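Local coordinates for uncharacterized protein (Bacteroides ovatus, PDB 4IRT), which is of unknown function but, as a BNR-repeat beta-propeller, is a putative neuraminidase that may act on sialic acid-containing glycans, at residues H87-F90 and P96-Y99; T205-C210 and I233-A238; D356-S361 and L382-T387; W270-S275 and Q292-D297. All blocks are in the same frame, centred on the assembly; numbering follows the deposited sequence. Where two conformers were deposited one is given.

Interaction 1. Residues H87-F90 and P96-Y99; sequences HVSF and PLNY. With EDO (1,2-ethanediol), chain L.
H87 and Y99 lie side by side and point the same way across two antiparallel strands of a beta-propeller blade, meeting edge to edge rather than by stacking. ND1 of H87 stands 2.8 Å from OH of Y99, near the plane of each ring, and either group could donate the proton. With CG of Y99 anti to its backbone nitrogen (chi1 167°), the phenol is carried along the facing strand to H87. Outside partners fix both ends: D81 takes the other imidazole nitrogen of H87, while W163 and R101 also hold the Y99 hydroxyl. Between the backbones, S89 and Y99 form a non-hydrogen-bonded antiparallel pair.

F90 and N98 are oriented quite differently, their side chains crossing at about a right angle. CB of N98 sits over the centre of one face of the F90 ring, a CH-pi contact 4.1 Å from the centroid and 9° off the ring normal. The backbone oxygen of N98 is gripped twice, by OG of S89 at 2.8 Å and by N of F90 at 3.2 Å, the two donors arriving from opposite faces of the carbonyl plane. In return, the N98 amide gives ND2 to O of F90 at 3.0 Å, in the carbonyl plane. The same ND2 also donates to O2 of a 1,2-ethanediol, probably from the crystallisation liquor, at 3.0 Å.

Interaction 2. Residues T205-C210 and I233-A238; sequences TNHDIC and IKLSNA
The imidazole of H207 meets L235 at its edge, where CD1 of L235 lies in the ring plane 4.0 Å from CE1 of H207. Elsewhere round the rim, in plane, lie the backbone oxygen of T205, beside CD2, and the carboxylate carbon of D208, off ND1. Neither of the two segments places an atom over a face; W197 of the neighbouring strand meets the ring with its own. CG of H207 sits between the backbone nitrogen and the carbonyl carbon (chi1 59°), which helps to bring the ring round to L235 and D208. ND1 of H207 donates to OD2 of D208 at 2.8 Å in an almost straight bond (169°), lying in the imidazole plane but coming from above that of the carboxylate. E199 accepts from NE2, and OD1 of D208 receives the backbone N of L244, so the pair is held from outside as well. The positive phi of D208 (69°) is consistent with two consecutive strand residues sharing a side.

In propeller terms, H207 belongs to the third strand of a four-stranded blade, and L235 to the long excursion that returns to the fourth. That excursion closes on itself: N of K234 donates to OD1 of N237 at 2.7 Å, and N of A238 to O of K234 at 3.1 Å. Just before strand 239-242 begins, CB of A238 rests on SG of C210 at 3.8 Å.

Interaction 3. Residues D356-S361 and L382-T387; sequences DLTDFS and LFVQHT
The backbone oxygen of S361 receives ND1 of H386 at 2.8 Å, through a nearly straight hydrogen bond (174°). The oxygen lies in the imidazole plane at the ring's edge, whereas ND1 stands well above the S361 carbonyl plane. CG of H386 is anti to the backbone nitrogen (chi1 178°), and this projects the ring from the backbone toward residues 356-361. A leucine here would have no donor to offer, and would probably leave the S361 carbonyl without this mate and the loop less firmly tied to residues 382-387.

The loop has its own brace: OG1 of T358 donates to O of F360 at 2.9 Å, in the carbonyl plane, while CB of T358 lies over the centre of the F360 ring. Deeper in, the contact turns apolar. L357 and L382 cross at about a right angle, their CD1 atoms 3.9 Å apart, and CG2 of T358 faces CG1 of V384 at 4.3 Å.

The two segments join adjacent propeller sheets. Residues 356-361 leave outermost strand 353-356, and 382-385 form an edge of the sheet shared with 401-407 and 5-12; helix 371-377 lies between them in sequence. I329 packs against both leucines, and L406 against L357 and V384.

Interaction 4. Residues W270-S275 and Q292-D297; sequences WREPNS and QRQITD
W270 and Q292 make the closest approach of this contact, OE1 of Q292 lying in the plane of the indole at its edge, 3.5 Å from CZ2 of W270. The side chains cross at about a right angle. The indole is firmly embedded, with R281 in a cation-pi contact and V283, L244 and L250 packed against it, whereas Q292 is exposed.

The other half is looser and works through water. E272 and Q294 share no direct hydrogen bond; one water donates to OE2 of E272 at 2.8 Å and to OE1 of Q294 at 2.7 Å. The carboxylate and amide planes are turned 61° apart. The extended chain of Q294, with CG anti to the backbone nitrogen (chi1 -179°), carries the amide out to this water. Its NE2 meanwhile donates to O of T296 at 2.9 Å, which holds the amide's rotation, and R281 forms a salt bridge with OE1 of E272. A leucine in place of Q294 would probably leave the water short of one acceptor and the T296 carbonyl without its side-chain donor.

Strands 264-271 and 290-294 are not neighbours: 278-285 runs between them, so these side chains meet across the third strand of a four-stranded blade, beside the type I turn from E272 to S275.

How the interactions relate
Seven antiparallel sheets make up the propeller, and the four contacts sample different sectors of it. Along the chain they come in the order 1, 2, 4, 3. Interactions 1, 2 and 4 each lie within a single sheet or its connecting loop, whereas interaction 3 bridges two, one of which pairs N-terminal strand 5-12 with C-terminal 401-407 and so closes the ring. Interactions 1 and 4 sit on opposite sides of the chain's centre, their own centres 37 Å apart. Only interactions 2 and 4 touch: CD1 of I209 packs on CZ3 of W270 at 3.8 Å. Interactions 1, 2 and 4 thus tie parts of one blade together, while interaction 3 and the I209-W270 packing join neighbouring ones.

Interaction 1. Residues H87-F90 and P96-Y99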
loop_
_atom_site.group_PDB
_atom_site.type_symbol
_atom_site.label_atom_id
_atom_site.label_comp_id
_atom_site.label_asym_id
_atom_site.label_seq_id
_atom_site.Cartn_x
_atom_site.Cartn_y
_atom_site.Cartn_z
ATOM N N HIS A 87 -2.383 -6.096 15.111
ATOM C CA HIS A 87 -2.223 -4.678 15.339
ATOM C C HIS A 87 -3.039 -3.957 14.264
ATOM O O HIS A 87 -2.938 -4.305 13.094
ATOM C CB HIS A 87 -0.771 -4.276 15.164
ATOM C CG HIS A 87 0.149 -4.888 16.164
ATOM N ND1 HIS A 87 0.824 -4.146 17.109
ATOM C CD2 HIS A 87 0.489 -6.181 16.385
ATOM C CE1 HIS A 87 1.552 -4.955 17.860
ATOM N NE2 HIS A 87 1.388 -6.191 17.425
ATOM N N VAL A 88 -3.819 -2.958 14.656
ATOM C CA VAL A 88 -4.676 -2.279 13.708
ATOM C C VAL A 88 -4.747 -0.785 14.011
ATOM O O VAL A 88 -4.875 -0.366 15.160
ATOM C CB VAL A 88 -6.083 -2.919 13.662
ATOM C CG1 VAL A 88 -6.811 -2.726 14.979
ATOM C CG2 VAL A 88 -6.891 -2.376 12.497
ATOM N N SER A 89 -4.674 0.012 12.955
ATOM C CA SER A 89 -4.721 1.453 13.054
ATOM C C SER A 89 -5.659 1.944 11.954
ATOM O O SER A 89 -5.629 1.442 10.831
ATOM C CB SER A 89 -3.295 2.042 12.943
ATOM O OG SER A 89 -3.281 3.445 13.193
ATOM N N PHE A 90 -6.506 2.911 12.279
ATOM C CA PHE A 90 -7.643 3.224 11.417
ATOM C C PHE A 90 -8.162 4.633 11.587
ATOM O O PHE A 90 -7.931 5.259 12.605
ATOM C CB PHE A 90 -8.791 2.271 11.706
ATOM C CG PHE A 90 -9.123 2.134 13.162
ATOM C CD1 PHE A 90 -8.375 1.334 13.987
ATOM C CD2 PHE A 90 -10.204 2.815 13.707
ATOM C CE1 PHE A 90 -8.678 1.224 15.337
ATOM C CE2 PHE A 90 -10.523 2.707 15.069
ATOM C CZ PHE A 90 -9.764 1.901 15.875
ATOM N N PRO A 96 -5.807 12.475 15.896
ATOM C CA PRO A 96 -5.007 11.705 16.844
ATOM C C PRO A 96 -4.975 10.225 16.490
ATOM O O PRO A 96 -5.943 9.695 15.939
ATOM C CB PRO A 96 -5.737 11.936 18.175
ATOM C CG PRO A 96 -6.321 13.303 18.016
ATOM C CD PRO A 96 -6.778 13.354 16.579
ATOM N N LEU A 97 -3.864 9.574 16.782
ATOM C CA LEU A 97 -3.674 8.166 16.453
ATOM C C LEU A 97 -4.761 7.306 17.072
ATOM O O LEU A 97 -5.046 7.427 18.266
ATOM C CB LEU A 97 -2.308 7.708 16.952
ATOM C CG LEU A 97 -1.974 6.235 16.793
ATOM C CD1 LEU A 97 -1.707 5.928 15.335
ATOM C CD2 LEU A 97 -0.736 5.911 17.644
ATOM N N ASN A 98 -5.344 6.465 16.231
ATOM C CA ASN A 98 -6.234 5.356 16.595
ATOM C C ASN A 98 -5.514 4.051 16.323
ATOM O O ASN A 98 -5.253 3.726 15.155
ATOM C CB ASN A 98 -7.483 5.368 15.724
ATOM C CG ASN A 98 -8.293 6.650 15.887
ATOM O OD1 ASN A 98 -8.576 7.082 17.016
ATOM N ND2 ASN A 98 -8.670 7.268 14.761
ATOM N N TYR A 99 -5.216 3.323 17.403
ATOM C CA TYR A 99 -4.388 2.127 17.386
ATOM C C TYR A 99 -4.837 1.156 18.488
ATOM O O TYR A 99 -4.952 1.548 19.671
ATOM C CB TYR A 99 -2.912 2.508 17.587
ATOM C CG TYR A 99 -2.028 1.339 17.895
ATOM C CD1 TYR A 99 -1.947 0.250 17.027
ATOM C CD2 TYR A 99 -1.282 1.299 19.067
ATOM C CE1 TYR A 99 -1.128 -0.834 17.312
ATOM C CE2 TYR A 99 -0.460 0.232 19.359
ATOM C CZ TYR A 99 -0.392 -0.841 18.494
ATOM O OH TYR A 99 0.427 -1.900 18.784
HETATM C C1 EDO L . -11.653 10.705 12.751
HETATM O O1 EDO L . -12.890 11.305 13.230
HETATM C C2 EDO L . -10.691 10.375 13.891
HETATM O O2 EDO L . -11.040 9.141 14.553
#

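Interaction 2. Residues T205-C210 and I233-A238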
loop_
_atom_site.group_PDB
_atom_site.type_symbol
_atom_site.label_atom_id
_atom_site.label_comp_id
_atom_site.label_asym_id
_atom_site.label_seq_id
_atom_site.Cartn_x
_atom_site.Cartn_y
_atom_site.Cartn_z
ATOM N N THR A 205 2.115 19.056 -9.662
ATOM C CA THR A 205 3.453 19.412 -9.242
ATOM C C THR A 205 4.201 18.226 -8.596
ATOM O O THR A 205 5.287 18.409 -8.046
ATOM C CB THR A 205 3.489 20.676 -8.329
ATOM O OG1 THR A 205 3.001 20.385 -7.009
ATOM C CG2 THR A 205 2.684 21.815 -8.941
ATOM N N ASN A 206 3.628 17.019 -8.667
ATOM C CA ASN A 206 4.383 15.799 -8.371
ATOM C C ASN A 206 5.544 15.692 -9.377
ATOM O O ASN A 206 5.397 16.052 -10.559
ATOM C CB ASN A 206 3.532 14.535 -8.573
ATOM C CG ASN A 206 2.459 14.332 -7.528
ATOM O OD1 ASN A 206 2.481 14.900 -6.408
ATOM N ND2 ASN A 206 1.491 13.472 -7.890
ATOM N N HIS A 207 6.684 15.233 -8.894
ATOM C CA HIS A 207 7.799 14.954 -9.771
ATOM C C HIS A 207 8.771 13.966 -9.155
ATOM O O HIS A 207 8.940 13.935 -7.928
ATOM C CB HIS A 207 8.519 16.253 -10.152
ATOM C CG HIS A 207 9.066 17.028 -8.988
ATOM N ND1 HIS A 207 10.372 16.903 -8.560
ATOM C CD2 HIS A 207 8.501 17.968 -8.197
ATOM C CE1 HIS A 207 10.582 17.725 -7.545
ATOM N NE2 HIS A 207 9.459 18.383 -7.302
ATOM N N ASP A 208 9.399 13.179 -10.036
ATOM C CA ASP A 208 10.479 12.234 -9.715
ATOM C C ASP A 208 10.044 11.014 -8.897
ATOM O O ASP A 208 9.006 11.025 -8.235
ATOM C CB ASP A 208 11.638 12.965 -8.990
ATOM C CG ASP A 208 12.261 14.049 -9.848
ATOM O OD1 ASP A 208 12.588 13.789 -11.035
ATOM O OD2 ASP A 208 12.423 15.183 -9.340
ATOM N N ILE A 209 10.842 9.955 -9.013
ATOM C CA ILE A 209 10.757 8.769 -8.176
ATOM C C ILE A 209 12.114 8.525 -7.538
ATOM O O ILE A 209 13.121 8.308 -8.247
ATOM C CB ILE A 209 10.316 7.511 -8.970
ATOM C CG1 ILE A 209 9.006 7.805 -9.735
ATOM C CG2 ILE A 209 10.148 6.324 -8.018
ATOM C CD1 ILE A 209 8.402 6.630 -10.488
ATOM N N CYS A 210 12.132 8.519 -6.212
ATOM C CA CYS A 210 13.368 8.395 -5.436
ATOM C C CYS A 210 13.348 7.094 -4.610
ATOM O O CYS A 210 12.311 6.494 -4.417
ATOM C CB CYS A 210 13.539 9.601 -4.502
ATOM S SG CYS A 210 13.699 11.204 -5.356
ATOM N N ILE A 233 17.046 12.670 4.077
ATOM C CA ILE A 233 17.173 12.640 2.627
ATOM C C ILE A 233 16.372 13.778 2.050
ATOM O O ILE A 233 15.160 13.860 2.276
ATOM C CB ILE A 233 16.702 11.301 2.025
ATOM C CG1 ILE A 233 17.375 10.123 2.759
ATOM C CG2 ILE A 233 17.034 11.270 0.536
ATOM C CD1 ILE A 233 16.853 8.746 2.344
ATOM N N LYS A 234 17.050 14.624 1.272
ATOM C CA LYS A 234 16.491 15.820 0.657
ATOM C C LYS A 234 16.498 15.698 -0.870
ATOM O O LYS A 234 17.090 14.774 -1.432
ATOM C CB LYS A 234 17.381 17.031 0.965
ATOM C CG LYS A 234 17.683 17.322 2.420
ATOM C CD LYS A 234 18.611 18.538 2.548
ATOM C CE LYS A 234 20.045 18.238 2.104
ATOM N NZ LYS A 234 20.687 19.351 1.333
ATOM N N LEU A 235 15.882 16.676 -1.527
ATOM C CA LEU A 235 15.945 16.809 -2.982
ATOM C C LEU A 235 17.354 16.594 -3.516
ATOM O O LEU A 235 17.572 15.853 -4.489
ATOM C CB LEU A 235 15.461 18.207 -3.396
ATOM C CG LEU A 235 15.269 18.344 -4.901
ATOM C CD1 LEU A 235 13.852 17.965 -5.303
ATOM C CD2 LEU A 235 15.573 19.759 -5.354
ATOM N N SER A 236 18.333 17.220 -2.872
ATOM C CA SER A 236 19.673 17.232 -3.408
ATOM C C SER A 236 20.419 15.904 -3.328
ATOM O O SER A 236 21.183 15.623 -4.237
ATOM C CB SER A 236 20.514 18.328 -2.746
ATOM O OG SER A 236 20.687 18.040 -1.377
ATOM N N ASN A 237 20.227 15.111 -2.274
ATOM C CA ASN A 237 21.025 13.883 -2.081
ATOM C C ASN A 237 20.279 12.591 -2.354
ATOM O O ASN A 237 20.880 11.504 -2.330
ATOM C CB ASN A 237 21.699 13.858 -0.676
ATOM C CG ASN A 237 20.699 13.860 0.470
ATOM O OD1 ASN A 237 19.606 14.402 0.349
ATOM N ND2 ASN A 237 21.071 13.251 1.586
ATOM N N ALA A 238 18.982 12.695 -2.619
ATOM C CA ALA A 238 18.178 11.499 -2.868
ATOM C C ALA A 238 18.702 10.747 -4.087
ATOM O O ALA A 238 19.183 11.371 -5.034
ATOM C CB ALA A 238 16.731 11.881 -3.092
#

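Interaction 3. Residues D356-S361 and L382-T387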
loop_
_atom_site.group_PDB
_atom_site.type_symbol
_atom_site.label_atom_id
_atom_site.label_comp_id
_atom_site.label_asym_id
_atom_site.label_seq_id
_atom_site.Cartn_x
_atom_site.Cartn_y
_atom_site.Cartn_z
ATOM N N ASP A 356 -8.498 -10.135 -17.454
ATOM C CA ASP A 356 -9.392 -9.622 -16.433
ATOM C C ASP A 356 -9.622 -10.718 -15.417
ATOM O O ASP A 356 -9.895 -11.858 -15.794
ATOM C CB ASP A 356 -10.723 -9.186 -17.072
ATOM C CG ASP A 356 -10.560 -7.998 -18.010
ATOM O OD1 ASP A 356 -9.745 -7.081 -17.721
ATOM O OD2 ASP A 356 -11.223 -7.983 -19.080
ATOM N N LEU A 357 -9.528 -10.371 -14.146
ATOM C CA LEU A 357 -9.709 -11.330 -13.061
ATOM C C LEU A 357 -11.164 -11.373 -12.561
ATOM O O LEU A 357 -11.547 -12.348 -11.930
ATOM C CB LEU A 357 -8.762 -11.035 -11.904
ATOM C CG LEU A 357 -7.287 -10.884 -12.241
ATOM C CD1 LEU A 357 -6.453 -10.703 -10.995
ATOM C CD2 LEU A 357 -6.782 -12.069 -13.030
ATOM N N THR A 358 -11.950 -10.323 -12.827
ATOM C CA THR A 358 -13.379 -10.332 -12.562
ATOM C C THR A 358 -14.133 -10.061 -13.854
ATOM O O THR A 358 -13.618 -9.424 -14.769
ATOM C CB THR A 358 -13.815 -9.278 -11.517
ATOM O OG1 THR A 358 -13.484 -7.946 -11.945
ATOM C CG2 THR A 358 -13.195 -9.566 -10.132
ATOM N N ASP A 359 -15.358 -10.557 -13.927
ATOM C CA ASP A 359 -16.194 -10.286 -15.090
ATOM C C ASP A 359 -17.088 -9.077 -14.839
ATOM O O ASP A 359 -17.817 -8.658 -15.729
ATOM C CB ASP A 359 -17.004 -11.529 -15.507
ATOM C CG ASP A 359 -18.029 -11.969 -14.467
ATOM O OD1 ASP A 359 -18.405 -11.175 -13.584
ATOM O OD2 ASP A 359 -18.477 -13.137 -14.556
ATOM N N PHE A 360 -17.022 -8.535 -13.628
ATOM C CA PHE A 360 -17.826 -7.374 -13.210
ATOM C C PHE A 360 -16.953 -6.173 -12.848
ATOM O O PHE A 360 -15.798 -6.325 -12.458
ATOM C CB PHE A 360 -18.750 -7.721 -12.002
ATOM C CG PHE A 360 -18.023 -8.246 -10.802
ATOM C CD1 PHE A 360 -17.510 -7.401 -9.839
ATOM C CD2 PHE A 360 -17.831 -9.627 -10.644
ATOM C CE1 PHE A 360 -16.837 -7.894 -8.725
ATOM C CE2 PHE A 360 -17.153 -10.134 -9.534
ATOM C CZ PHE A 360 -16.650 -9.257 -8.570
ATOM N N SER A 361 -17.546 -4.991 -12.943
ATOM C CA SER A 361 -16.892 -3.726 -12.564
ATOM C C SER A 361 -16.796 -3.592 -11.066
ATOM O O SER A 361 -17.764 -3.854 -10.353
ATOM C CB SER A 361 -17.706 -2.534 -13.071
ATOM O OG SER A 361 -17.256 -1.339 -12.483
ATOM N N LEU A 382 -6.176 -11.202 -3.391
ATOM C CA LEU A 382 -6.568 -9.804 -3.458
ATOM C C LEU A 382 -7.848 -9.538 -2.673
ATOM O O LEU A 382 -8.819 -10.323 -2.721
ATOM C CB LEU A 382 -6.787 -9.405 -4.923
ATOM C CG LEU A 382 -5.627 -9.542 -5.899
ATOM C CD1 LEU A 382 -6.063 -9.341 -7.342
ATOM C CD2 LEU A 382 -4.571 -8.512 -5.537
ATOM N N PHE A 383 -7.866 -8.378 -2.014
ATOM C CA PHE A 383 -9.063 -7.782 -1.425
ATOM C C PHE A 383 -9.867 -7.140 -2.555
ATOM O O PHE A 383 -9.431 -6.159 -3.166
ATOM C CB PHE A 383 -8.668 -6.719 -0.378
ATOM C CG PHE A 383 -9.840 -6.146 0.428
ATOM C CD1 PHE A 383 -10.783 -5.297 -0.167
ATOM C CD2 PHE A 383 -10.002 -6.447 1.775
ATOM C CE1 PHE A 383 -11.867 -4.769 0.566
ATOM C CE2 PHE A 383 -11.059 -5.915 2.506
ATOM C CZ PHE A 383 -12.014 -5.082 1.910
ATOM N N VAL A 384 -11.049 -7.670 -2.825
ATOM C CA VAL A 384 -11.856 -7.225 -3.968
ATOM C C VAL A 384 -13.261 -6.839 -3.484
ATOM O O VAL A 384 -13.938 -7.627 -2.854
ATOM C CB VAL A 384 -11.929 -8.327 -5.028
ATOM C CG1 VAL A 384 -12.897 -7.961 -6.146
ATOM C CG2 VAL A 384 -10.543 -8.558 -5.616
ATOM N N GLN A 385 -13.687 -5.631 -3.833
ATOM C CA GLN A 385 -15.008 -5.108 -3.481
ATOM C C GLN A 385 -15.313 -3.957 -4.433
ATOM O O GLN A 385 -14.468 -3.100 -4.660
ATOM C CB GLN A 385 -15.011 -4.547 -2.061
ATOM C CG GLN A 385 -16.372 -4.105 -1.618
ATOM C CD GLN A 385 -16.384 -3.258 -0.389
ATOM O OE1 GLN A 385 -15.362 -2.740 0.053
ATOM N NE2 GLN A 385 -17.568 -3.104 0.181
ATOM N N HIS A 386 -16.514 -3.969 -4.990
ATOM C CA HIS A 386 -17.010 -2.822 -5.763
ATOM C C HIS A 386 -17.256 -1.646 -4.810
ATOM O O HIS A 386 -18.002 -1.789 -3.850
ATOM C CB HIS A 386 -18.332 -3.208 -6.405
ATOM C CG HIS A 386 -18.959 -2.097 -7.176
ATOM N ND1 HIS A 386 -18.906 -2.026 -8.549
ATOM C CD2 HIS A 386 -19.632 -1.000 -6.764
ATOM C CE1 HIS A 386 -19.549 -0.937 -8.952
ATOM N NE2 HIS A 386 -20.014 -0.306 -7.886
ATOM N N THR A 387 -16.677 -0.489 -5.113
ATOM C CA THR A 387 -16.946 0.721 -4.370
ATOM C C THR A 387 -17.069 1.904 -5.344
ATOM O O THR A 387 -16.578 1.843 -6.464
ATOM C CB THR A 387 -15.822 1.054 -3.338
ATOM O OG1 THR A 387 -14.574 1.212 -4.027
ATOM C CG2 THR A 387 -15.664 -0.018 -2.316
#

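Interaction 4. Residues W270-S275 and Q292-D297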
loop_
_atom_site.group_PDB
_atom_site.type_symbol
_atom_site.label_atom_id
_atom_site.label_comp_id
_atom_site.label_asym_id
_atom_site.label_seq_id
_atom_site.Cartn_x
_atom_site.Cartn_y
_atom_site.Cartn_z
ATOM N N TRP A 270 2.361 7.348 -15.464
ATOM C CA TRP A 270 2.596 8.694 -15.984
ATOM C C TRP A 270 2.457 8.662 -17.522
ATOM O O TRP A 270 2.448 7.592 -18.127
ATOM C CB TRP A 270 3.973 9.235 -15.516
ATOM C CG TRP A 270 5.187 8.525 -16.148
ATOM C CD1 TRP A 270 5.729 8.765 -17.385
ATOM C CD2 TRP A 270 6.027 7.538 -15.532
ATOM N NE1 TRP A 270 6.827 7.960 -17.590
ATOM C CE2 TRP A 270 7.030 7.196 -16.473
ATOM C CE3 TRP A 270 6.048 6.932 -14.276
ATOM C CZ2 TRP A 270 8.010 6.259 -16.197
ATOM C CZ3 TRP A 270 7.027 5.968 -14.020
ATOM C CH2 TRP A 270 7.979 5.652 -14.963
ATOM N N ARG A 271 2.356 9.833 -18.157
ATOM C CA ARG A 271 2.184 9.900 -19.624
ATOM C C ARG A 271 3.491 9.985 -20.419
ATOM O O ARG A 271 4.537 10.425 -19.917
ATOM C CB ARG A 271 1.279 11.072 -20.044
ATOM C CG ARG A 271 1.868 12.471 -19.867
ATOM C CD ARG A 271 0.943 13.555 -20.446
ATOM N NE ARG A 271 1.502 14.877 -20.145
ATOM C CZ ARG A 271 2.450 15.483 -20.862
ATOM N NH1 ARG A 271 2.950 14.917 -21.955
ATOM N NH2 ARG A 271 2.945 16.658 -20.468
ATOM N N GLU A 272 3.435 9.514 -21.656
ATOM C CA GLU A 272 4.501 9.810 -22.630
ATOM C C GLU A 272 4.551 11.316 -22.944
ATOM O O GLU A 272 3.523 12.003 -22.887
ATOM C CB GLU A 272 4.282 9.006 -23.919
ATOM C CG GLU A 272 4.390 7.516 -23.759
ATOM C CD GLU A 272 5.789 7.080 -23.385
ATOM O OE1 GLU A 272 6.165 7.195 -22.193
ATOM O OE2 GLU A 272 6.515 6.624 -24.299
ATOM N N PRO A 273 5.743 11.838 -23.310
ATOM C CA PRO A 273 5.840 13.260 -23.608
ATOM C C PRO A 273 4.915 13.676 -24.752
ATOM O O PRO A 273 4.238 14.711 -24.649
ATOM C CB PRO A 273 7.315 13.483 -23.979
ATOM C CG PRO A 273 7.984 12.154 -23.881
ATOM C CD PRO A 273 7.046 11.160 -23.295
ATOM N N ASN A 274 4.861 12.865 -25.808
ATOM C CA ASN A 274 4.081 13.227 -26.973
ATOM C C ASN A 274 2.648 12.695 -26.942
ATOM O O ASN A 274 2.149 12.238 -27.943
ATOM C CB ASN A 274 4.790 12.749 -28.244
ATOM C CG ASN A 274 4.477 13.627 -29.421
ATOM O OD1 ASN A 274 3.817 14.660 -29.256
ATOM N ND2 ASN A 274 5.016 13.288 -30.597
ATOM N N SER A 275 1.985 12.791 -25.791
ATOM C CA SER A 275 0.683 12.179 -25.590
ATOM C C SER A 275 -0.032 12.913 -24.456
ATOM O O SER A 275 0.619 13.642 -23.709
ATOM C CB SER A 275 0.884 10.714 -25.154
ATOM O OG SER A 275 -0.343 10.031 -25.002
ATOM N N GLN A 292 12.914 1.052 -16.731
ATOM C CA GLN A 292 11.507 1.354 -16.766
ATOM C C GLN A 292 10.860 0.590 -17.912
ATOM O O GLN A 292 11.514 0.331 -18.929
ATOM C CB GLN A 292 11.276 2.857 -16.998
ATOM C CG GLN A 292 11.876 3.374 -18.316
ATOM C CD GLN A 292 11.529 4.832 -18.627
ATOM O OE1 GLN A 292 10.380 5.248 -18.527
ATOM N NE2 GLN A 292 12.524 5.586 -19.088
ATOM N N ARG A 293 9.603 0.197 -17.731
ATOM C CA ARG A 293 8.813 -0.308 -18.841
ATOM C C ARG A 293 7.382 0.188 -18.731
ATOM O O ARG A 293 6.851 0.403 -17.616
ATOM C CB ARG A 293 8.853 -1.842 -18.901
ATOM C CG ARG A 293 10.237 -2.459 -19.127
ATOM C CD ARG A 293 10.688 -2.408 -20.576
ATOM N NE ARG A 293 11.907 -3.190 -20.770
ATOM C CZ ARG A 293 13.120 -2.711 -20.515
ATOM N NH1 ARG A 293 13.237 -1.467 -20.071
ATOM N NH2 ARG A 293 14.200 -3.456 -20.714
ATOM N N GLN A 294 6.773 0.375 -19.886
ATOM C CA GLN A 294 5.355 0.700 -20.004
ATOM C C GLN A 294 4.556 -0.618 -20.127
ATOM O O GLN A 294 4.913 -1.511 -20.894
ATOM C CB GLN A 294 5.125 1.556 -21.224
ATOM C CG GLN A 294 3.678 1.993 -21.442
ATOM C CD GLN A 294 3.532 2.880 -22.670
ATOM O OE1 GLN A 294 4.469 3.578 -23.060
ATOM N NE2 GLN A 294 2.336 2.886 -23.254
ATOM N N ILE A 295 3.472 -0.704 -19.382
ATOM C CA ILE A 295 2.752 -1.948 -19.201
ATOM C C ILE A 295 1.647 -2.119 -20.226
ATOM O O ILE A 295 1.518 -3.206 -20.788
ATOM C CB ILE A 295 2.118 -2.046 -17.791
ATOM C CG1 ILE A 295 3.134 -1.764 -16.695
ATOM C CG2 ILE A 295 1.465 -3.412 -17.587
ATOM C CD1 ILE A 295 4.351 -2.658 -16.682
ATOM N N THR A 296 0.832 -1.102 -20.462
ATOM C CA THR A 296 -0.256 -1.251 -21.465
ATOM C C THR A 296 -0.175 -0.130 -22.494
ATOM O O THR A 296 0.698 0.712 -22.403
ATOM C CB THR A 296 -1.674 -1.408 -20.843
ATOM O OG1 THR A 296 -2.089 -0.194 -20.250
ATOM C CG2 THR A 296 -1.727 -2.518 -19.782
ATOM N N ASP A 297 -1.021 -0.175 -23.510
ATOM C CA ASP A 297 -1.057 0.862 -24.524
ATOM C C ASP A 297 -2.446 1.479 -24.487
ATOM O O ASP A 297 -3.276 1.254 -25.365
ATOM C CB ASP A 297 -0.730 0.307 -25.927
ATOM C CG ASP A 297 -0.646 1.414 -26.993
ATOM O OD1 ASP A 297 -0.314 2.587 -26.664
ATOM O OD2 ASP A 297 -0.915 1.121 -28.184
HETATM O O HOH W 1 7.082 4.059 -23.212
#